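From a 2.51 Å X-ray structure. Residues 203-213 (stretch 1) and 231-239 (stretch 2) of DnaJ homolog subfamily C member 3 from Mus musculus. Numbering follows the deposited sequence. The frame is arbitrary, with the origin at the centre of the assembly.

Stretch 1 (203-213) DHELSLSEVRE
Stretch 2 (231-239) VKKLNKLIE

Packed helices often combine apolar contact with a polar link, and two helices of DnaJ homolog subfamily C member 3 give an example, crossing at 142° between their N-to-C directions. Asp203 (phi/psi -79/70) precedes a helix running from His204 through Glu213; residues 231-239 lie within a second helix. Both keep phi/psi near -65/-40, with psi relaxed to -22° at Ser209 and -24° at Val211, and i to i+4 backbone hydrogen bonds. Their axes approach to 9.5 Å at a signed crossing angle of -142°, so the register runs in reverse: the CA atoms of Leu208 and Val231 are 5.9 Å apart, those of His204 and Asn235 6.1 Å.

Val231 (chi1 -112°, off-rotamer) points toward the first helix. Val231 CG1 lies 3.4 Å from Ser207 OG and 4.0 Å from His204 O, while Val231 CG2 meets Val211 CG1 (chi1 p) at 4.3 Å, an apolar contact. Lys232, extended through chi3 (t, t, t) with chi4 p, leaves its backbone sideways. Lys232 NZ stands 4.3 Å from Arg212 NH2 (mtt, chi4 -80°), near the guanidinium plane; the charges are alike, and both side chains bond elsewhere in the structure. Leu234 (chi1 t, chi2 -97°) sets out sideways, but Leu234 CD1 returns to 4.1 Å from His204 CB.

Asn235 (chi1 t, chi2 -100°) supplies the polar link. Asn235 ND2 donates to His204 ND1 at 2.8 Å with an N-H...acceptor angle of 134°, near the ring plane where the nitrogen lone pair lies; this requires ND1 to be unprotonated. Asn235 OD1 packs 3.6 Å from Leu208 CD1 (chi1 -148°, chi2 t). Nearly one turn later, Ile238 (mt) covers a face of the imidazole of His204 (chi1 p, chi2 90°): Ile238 CD1 sits 3.6 Å from the His204 ring centroid, 18° off the normal, a CH-pi contact. One histidine thus uses edge and face together.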

# COMPACT_ATOMS: atom_id res chain seq x y z
N ASP A 203 10.30 7.56 4.91
CA ASP A 203 9.54 8.26 3.87
C ASP A 203 8.59 9.31 4.45
O ASP A 203 7.36 9.17 4.41
CB ASP A 203 8.76 7.25 3.02
CG ASP A 203 9.67 6.37 2.19
OD1 ASP A 203 10.89 6.61 2.13
OD2 ASP A 203 9.15 5.42 1.57
N HIS A 204 9.18 10.38 4.98
CA HIS A 204 8.43 11.43 5.64
C HIS A 204 7.36 12.07 4.77
O HIS A 204 6.28 12.40 5.26
CB HIS A 204 9.35 12.49 6.24
CG HIS A 204 10.39 13.00 5.30
ND1 HIS A 204 10.18 14.09 4.47
CD2 HIS A 204 11.66 12.59 5.05
CE1 HIS A 204 11.27 14.31 3.76
NE2 HIS A 204 12.18 13.43 4.10
N GLU A 205 7.63 12.21 3.48
CA GLU A 205 6.68 12.88 2.61
C GLU A 205 5.39 12.09 2.37
O GLU A 205 4.29 12.62 2.50
CB GLU A 205 7.33 13.27 1.30
CG GLU A 205 6.60 14.38 0.60
CD GLU A 205 7.20 14.73 -0.74
OE1 GLU A 205 7.10 15.91 -1.13
OE2 GLU A 205 7.77 13.82 -1.40
N LEU A 206 5.54 10.82 2.00
CA LEU A 206 4.39 9.93 1.80
C LEU A 206 3.64 9.73 3.10
O LEU A 206 2.41 9.73 3.10
CB LEU A 206 4.81 8.58 1.21
CG LEU A 206 5.36 8.60 -0.23
CD1 LEU A 206 6.19 7.33 -0.52
CD2 LEU A 206 4.24 8.81 -1.28
N SER A 207 4.38 9.58 4.20
CA SER A 207 3.80 9.55 5.55
C SER A 207 2.86 10.74 5.77
O SER A 207 1.73 10.56 6.23
CB SER A 207 4.90 9.52 6.61
OG SER A 207 4.38 9.44 7.93
N LEU A 208 3.32 11.94 5.41
CA LEU A 208 2.54 13.16 5.60
C LEU A 208 1.26 13.15 4.79
O LEU A 208 0.18 13.40 5.33
CB LEU A 208 3.38 14.39 5.20
CG LEU A 208 3.24 15.78 5.85
CD1 LEU A 208 3.72 16.87 4.87
CD2 LEU A 208 1.85 16.10 6.38
N SER A 209 1.36 12.85 3.49
CA SER A 209 0.19 12.90 2.61
C SER A 209 -0.74 11.73 2.89
O SER A 209 -1.93 11.78 2.58
CB SER A 209 0.59 12.92 1.14
OG SER A 209 1.18 11.70 0.76
N GLU A 210 -0.19 10.68 3.46
CA GLU A 210 -0.98 9.54 3.83
C GLU A 210 -1.78 9.84 5.09
O GLU A 210 -2.93 9.42 5.20
CB GLU A 210 -0.09 8.31 4.02
CG GLU A 210 -0.80 7.02 3.71
CD GLU A 210 -1.30 6.93 2.27
OE1 GLU A 210 -2.30 6.21 2.04
OE2 GLU A 210 -0.70 7.55 1.37
N VAL A 211 -1.19 10.56 6.04
CA VAL A 211 -1.92 10.97 7.22
C VAL A 211 -2.98 12.03 6.87
O VAL A 211 -3.99 12.17 7.57
CB VAL A 211 -0.96 11.42 8.37
CG1 VAL A 211 -0.55 12.88 8.24
CG2 VAL A 211 -1.58 11.17 9.71
N ARG A 212 -2.76 12.74 5.76
CA ARG A 212 -3.72 13.74 5.30
C ARG A 212 -4.99 13.06 4.80
O ARG A 212 -6.10 13.52 5.07
CB ARG A 212 -3.14 14.64 4.20
CG ARG A 212 -2.24 15.74 4.71
CD ARG A 212 -1.94 16.75 3.62
NE ARG A 212 -0.66 17.44 3.84
CZ ARG A 212 -0.49 18.47 4.67
NH1 ARG A 212 -1.51 18.94 5.38
NH2 ARG A 212 0.71 19.02 4.80
N GLU A 213 -4.81 11.94 4.10
CA GLU A 213 -5.93 11.12 3.67
C GLU A 213 -6.75 10.67 4.88
O GLU A 213 -7.98 10.70 4.83
CB GLU A 213 -5.46 9.92 2.85
CG GLU A 213 -4.77 10.27 1.53
CD GLU A 213 -5.55 11.27 0.69
OE1 GLU A 213 -6.80 11.18 0.64
OE2 GLU A 213 -4.91 12.14 0.07
N VAL A 231 4.90 14.58 11.90
CA VAL A 231 5.44 14.53 10.54
C VAL A 231 5.48 15.89 9.91
O VAL A 231 6.44 16.21 9.24
CB VAL A 231 4.70 13.56 9.54
CG1 VAL A 231 5.56 12.38 9.17
CG2 VAL A 231 3.31 13.16 10.03
N LYS A 232 4.43 16.70 10.11
CA LYS A 232 4.37 18.04 9.52
C LYS A 232 5.64 18.82 9.88
O LYS A 232 6.32 19.33 8.97
CB LYS A 232 3.12 18.80 9.96
CG LYS A 232 2.68 19.87 9.00
CD LYS A 232 1.64 20.77 9.65
CE LYS A 232 1.57 22.15 9.02
NZ LYS A 232 0.77 22.11 7.77
N LYS A 233 5.97 18.86 11.17
CA LYS A 233 7.19 19.50 11.67
C LYS A 233 8.46 18.86 11.13
O LYS A 233 9.33 19.54 10.59
CB LYS A 233 7.24 19.47 13.20
CG LYS A 233 6.37 20.52 13.90
CD LYS A 233 6.35 20.30 15.43
CE LYS A 233 7.75 20.43 16.04
NZ LYS A 233 7.71 20.46 17.53
N LEU A 234 8.57 17.55 11.28
CA LEU A 234 9.74 16.82 10.83
C LEU A 234 9.95 17.03 9.33
O LEU A 234 11.08 17.11 8.87
CB LEU A 234 9.59 15.35 11.15
CG LEU A 234 10.81 14.41 11.18
CD1 LEU A 234 10.94 13.68 9.87
CD2 LEU A 234 12.13 15.09 11.59
N ASN A 235 8.85 17.12 8.60
CA ASN A 235 8.92 17.31 7.16
C ASN A 235 9.30 18.72 6.74
O ASN A 235 10.01 18.89 5.75
CB ASN A 235 7.59 16.91 6.51
CG ASN A 235 7.62 17.05 5.01
OD1 ASN A 235 7.13 18.03 4.47
ND2 ASN A 235 8.23 16.08 4.33
N LYS A 236 8.81 19.74 7.46
CA LYS A 236 9.17 21.13 7.16
C LYS A 236 10.65 21.34 7.38
O LYS A 236 11.33 21.95 6.56
CB LYS A 236 8.38 22.14 8.00
CG LYS A 236 7.04 22.56 7.40
CD LYS A 236 6.42 23.78 8.15
CE LYS A 236 4.88 23.79 8.11
NZ LYS A 236 4.31 23.74 6.71
N LEU A 237 11.14 20.82 8.50
CA LEU A 237 12.55 20.89 8.84
C LEU A 237 13.45 20.33 7.75
O LEU A 237 14.41 20.98 7.36
CB LEU A 237 12.81 20.18 10.17
CG LEU A 237 12.70 20.93 11.52
CD1 LEU A 237 11.91 22.25 11.50
CD2 LEU A 237 12.15 19.97 12.57
N ILE A 238 13.14 19.14 7.23
CA ILE A 238 13.92 18.53 6.16
C ILE A 238 13.80 19.34 4.86
O ILE A 238 14.77 19.48 4.11
CB ILE A 238 13.51 17.07 5.93
CG1 ILE A 238 13.81 16.25 7.18
CG2 ILE A 238 14.22 16.47 4.71
CD1 ILE A 238 13.16 14.87 7.19
N GLU A 239 12.61 19.88 4.62
CA GLU A 239 12.37 20.71 3.45
C GLU A 239 13.19 22.00 3.55
O GLU A 239 13.78 22.46 2.57
CB GLU A 239 10.88 21.00 3.28
CG GLU A 239 10.48 21.37 1.86
CD GLU A 239 9.16 20.71 1.40
OE1 GLU A 239 8.46 21.32 0.56
OE2 GLU A 239 8.83 19.59 1.87